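Local coordinates for cytosolic protein (Streptococcus thermophilus, PDB 2QZI) that is of unknown function, a small cytosolic protein of the DUF1827 family built on a six-stranded antiparallel sheet flanked by helices, at residues Tyr32-Thr37 with Glu65-Phe70. Numbering follows the deposited sequence. Where two conformers were deposited one is given.
Sequences YSAGNT and EVIREF
Ile67 reaches from helix 61-74 to the hairpin end of the sheet, and its terminal methyl CD1 does most of the touching: it lies 4.0 Å from Ala34 CB and 4.2 Å from Thr37 CG2, so one methyl meets both residues that flank the turn. This follows from its first torsion (chi1 -72°), which places CG1 opposite the carbonyl carbon, and from the extended second torsion (161°), which carries CD1 outward to the strands. The long axes of the Thr37 and Ile67 side chains run slantwise to each other. One helical turn on, Phe70 makes the second touch, with CE2 coming within 4.3 Å of Tyr32 CE1; the two rings meet obliquely in a loose apolar contact.

A type II' turn from Ala34 to Thr37 closes the hairpin between strands 28-34 and 37-44. The pair is bonded in both directions, Ala34 N to Thr37 O at 2.8 Å and Thr37 N to Ala34 O at 3.2 Å, which brings the Ala34 and Thr37 methyls to the same partner. Gly35 holds the positive-phi corner (phi 71°). On the helix, Phe70 N bonds to Val66 O at 3.0 Å.

Further out, Leu6, Val39 and Ile52 also touch Ile67, extending the apolar layer across several strands, and Phe71 packs edge-to-face with Tyr32. The polar ends have partners too: Tyr32 OH bonds to Lys75 and Glu30, and Thr37 OG1 to Glu63.

No hydrogen bond or salt bridge joins the two segments. Their 131 Å² of buried surface is therefore a modest, apolar part of the helix-on-sheet core, while the hydroxyls of Tyr32 and Thr37, both buried residues, are satisfied by partners outside the two segments.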
ATOM      1  N   TYR A  32       6.756   0.729  -3.793  1.00 74.55           N
ATOM      2  CA  TYR A  32       7.734  -0.295  -3.382  1.00 72.17           C
ATOM      3  C   TYR A  32       7.605  -1.533  -4.270  1.00 73.40           C
ATOM      4  O   TYR A  32       6.504  -1.885  -4.723  1.00 71.61           O
ATOM      5  CB  TYR A  32       7.460  -0.783  -1.957  1.00 72.22           C
ATOM      6  CG  TYR A  32       7.630   0.254  -0.886  1.00 75.06           C
ATOM      7  CD1 TYR A  32       8.698   0.191  -0.009  1.00 76.44           C
ATOM      8  CD2 TYR A  32       6.678   1.313  -0.728  1.00 78.29           C
ATOM      9  CE1 TYR A  32       8.855   1.137   0.975  1.00 78.23           C
ATOM     10  CE2 TYR A  32       6.864   2.294   0.253  1.00 76.63           C
ATOM     11  CZ  TYR A  32       7.936   2.164   1.110  1.00 77.24           C
ATOM     12  OH  TYR A  32       8.137   3.107   2.097  1.00 78.80           O
ATOM     13  N   SER A  33       8.747  -2.180  -4.490  1.00 73.20           N
ATOM     14  CA  SER A  33       8.862  -3.534  -4.973  1.00 76.44           C
ATOM     15  C   SER A  33       8.907  -4.544  -3.821  1.00 77.56           C
ATOM     16  O   SER A  33       9.421  -4.274  -2.737  1.00 78.66           O
ATOM     17  CB  SER A  33      10.206  -3.683  -5.703  1.00 78.00           C
ATOM     18  OG  SER A  33       9.978  -3.333  -7.055  1.00 83.05           O
ATOM     19  N   ALA A  34       8.358  -5.718  -4.076  1.00 78.55           N
ATOM     20  CA  ALA A  34       8.457  -6.869  -3.216  1.00 77.64           C
ATOM     21  C   ALA A  34       8.773  -7.996  -4.229  1.00 77.38           C
ATOM     22  O   ALA A  34       7.916  -8.755  -4.616  1.00 77.96           O
ATOM     23  CB  ALA A  34       7.111  -7.044  -2.475  1.00 77.63           C
ATOM     24  N   GLY A  35      10.011  -8.044  -4.711  1.00 77.28           N
ATOM     25  CA  GLY A  35      10.388  -8.945  -5.820  1.00 76.65           C
ATOM     26  C   GLY A  35       9.740  -8.418  -7.095  1.00 76.62           C
ATOM     27  O   GLY A  35       9.974  -7.275  -7.457  1.00 77.55           O
ATOM     28  N   ASN A  36       8.907  -9.218  -7.762  1.00 75.56           N
ATOM     29  CA  ASN A  36       8.178  -8.726  -8.947  1.00 74.88           C
ATOM     30  C   ASN A  36       6.741  -8.217  -8.678  1.00 73.37           C
ATOM     31  O   ASN A  36       6.042  -7.771  -9.585  1.00 72.70           O
ATOM     32  CB  ASN A  36       8.242  -9.698 -10.137  1.00 76.29           C
ATOM     33  CG  ASN A  36       7.902 -11.154  -9.765  1.00 78.05           C
ATOM     34  OD1 ASN A  36       7.061 -11.437  -8.919  1.00 80.20           O
ATOM     35  ND2 ASN A  36       8.558 -12.079 -10.442  1.00 80.17           N
ATOM     36  N   THR A  37       6.356  -8.260  -7.410  1.00 71.61           N
ATOM     37  CA  THR A  37       5.164  -7.628  -6.902  1.00 70.08           C
ATOM     38  C   THR A  37       5.366  -6.126  -6.668  1.00 70.75           C
ATOM     39  O   THR A  37       6.415  -5.674  -6.118  1.00 65.51           O
ATOM     40  CB  THR A  37       4.694  -8.364  -5.605  1.00 70.87           C
ATOM     41  OG1 THR A  37       4.279  -9.691  -5.939  1.00 68.58           O
ATOM     42  CG2 THR A  37       3.514  -7.696  -4.974  1.00 67.82           C
ATOM     43  N   GLU A  65       0.635 -11.045   3.539  1.00 77.25           N
ATOM     44  CA  GLU A  65       0.815 -10.957   5.001  1.00 78.45           C
ATOM     45  C   GLU A  65       2.125 -10.249   5.403  1.00 76.78           C
ATOM     46  O   GLU A  65       2.133  -9.399   6.313  1.00 77.42           O
ATOM     47  CB  GLU A  65       0.722 -12.358   5.629  1.00 79.66           C
ATOM     48  CG  GLU A  65      -0.722 -12.808   6.095  1.00 86.83           C
ATOM     49  CD  GLU A  65      -1.941 -12.211   5.293  1.00 94.16           C
ATOM     50  OE1 GLU A  65      -2.411 -12.893   4.320  1.00 96.17           O
ATOM     51  OE2 GLU A  65      -2.437 -11.095   5.671  1.00 93.08           O
ATOM     52  N   VAL A  66       3.204 -10.575   4.704  1.00 74.14           N
ATOM     53  CA  VAL A  66       4.494  -9.930   4.875  1.00 72.57           C
ATOM     54  C   VAL A  66       4.417  -8.441   4.508  1.00 71.48           C
ATOM     55  O   VAL A  66       4.969  -7.587   5.198  1.00 70.30           O
ATOM     56  CB  VAL A  66       5.591 -10.679   4.080  1.00 72.35           C
ATOM     57  CG1 VAL A  66       6.883  -9.877   3.961  1.00 74.81           C
ATOM     58  CG2 VAL A  66       5.879 -12.040   4.724  1.00 70.29           C
ATOM     59  N   ILE A  67       3.687  -8.117   3.449  1.00 70.73           N
ATOM     60  CA  ILE A  67       3.633  -6.724   2.985  1.00 69.43           C
ATOM     61  C   ILE A  67       2.812  -5.882   3.939  1.00 69.91           C
ATOM     62  O   ILE A  67       3.173  -4.735   4.276  1.00 68.45           O
ATOM     63  CB  ILE A  67       3.090  -6.609   1.539  1.00 70.38           C
ATOM     64  CG1 ILE A  67       4.182  -7.142   0.514  1.00 70.09           C
ATOM     65  CG2 ILE A  67       2.777  -5.143   1.198  1.00 64.19           C
ATOM     66  CD1 ILE A  67       3.544  -7.483  -0.813  1.00 69.48           C
ATOM     67  N   ARG A  68       1.728  -6.486   4.378  1.00 69.39           N
ATOM     68  CA  ARG A  68       0.810  -5.796   5.273  0.50 70.98           C
ATOM     69  C   ARG A  68       1.500  -5.552   6.604  1.00 71.15           C
ATOM     70  O   ARG A  68       1.370  -4.448   7.150  1.00 71.55           O
ATOM     71  CB  ARG A  68      -0.496  -6.577   5.487  0.50 69.94           C
ATOM     72  CG  ARG A  68      -1.513  -5.786   6.321  0.50 72.82           C
ATOM     73  CD  ARG A  68      -2.626  -6.674   6.945  0.50 71.54           C
ATOM     74  NE  ARG A  68      -3.871  -6.640   6.194  0.50 76.74           N
ATOM     75  CZ  ARG A  68      -4.452  -7.686   5.583  0.50 75.72           C
ATOM     76  NH1 ARG A  68      -5.602  -7.498   4.944  0.50 61.61           N
ATOM     77  NH2 ARG A  68      -3.877  -8.904   5.589  0.50 75.36           N
ATOM     78  N   GLU A  69       2.226  -6.558   7.122  1.00 71.08           N
ATOM     79  CA  GLU A  69       2.806  -6.406   8.436  1.00 73.39           C
ATOM     80  C   GLU A  69       4.024  -5.449   8.399  1.00 73.63           C
ATOM     81  O   GLU A  69       4.322  -4.810   9.420  1.00 75.22           O
ATOM     82  CB  GLU A  69       3.152  -7.764   9.064  1.00 75.27           C
ATOM     83  CG  GLU A  69       1.910  -8.572   9.593  1.00 81.76           C
ATOM     84  CD  GLU A  69       1.007  -7.802  10.633  1.00 90.25           C
ATOM     85  OE1 GLU A  69      -0.261  -7.796  10.466  1.00 91.03           O
ATOM     86  OE2 GLU A  69       1.571  -7.204  11.596  1.00 91.18           O
ATOM     87  N   PHE A  70       4.707  -5.353   7.250  1.00 71.46           N
ATOM     88  CA  PHE A  70       5.763  -4.361   7.031  1.00 70.80           C
ATOM     89  C   PHE A  70       5.226  -2.932   7.142  1.00 71.80           C
ATOM     90  O   PHE A  70       5.796  -2.103   7.829  1.00 72.97           O
ATOM     91  CB  PHE A  70       6.412  -4.545   5.652  1.00 69.94           C
ATOM     92  CG  PHE A  70       7.535  -3.526   5.352  1.00 70.01           C
ATOM     93  CD1 PHE A  70       8.846  -3.764   5.760  1.00 68.32           C
ATOM     94  CD2 PHE A  70       7.247  -2.341   4.674  1.00 70.48           C
ATOM     95  CE1 PHE A  70       9.878  -2.807   5.471  1.00 69.59           C
ATOM     96  CE2 PHE A  70       8.226  -1.365   4.421  1.00 74.36           C
ATOM     97  CZ  PHE A  70       9.569  -1.608   4.807  1.00 71.85           C
TER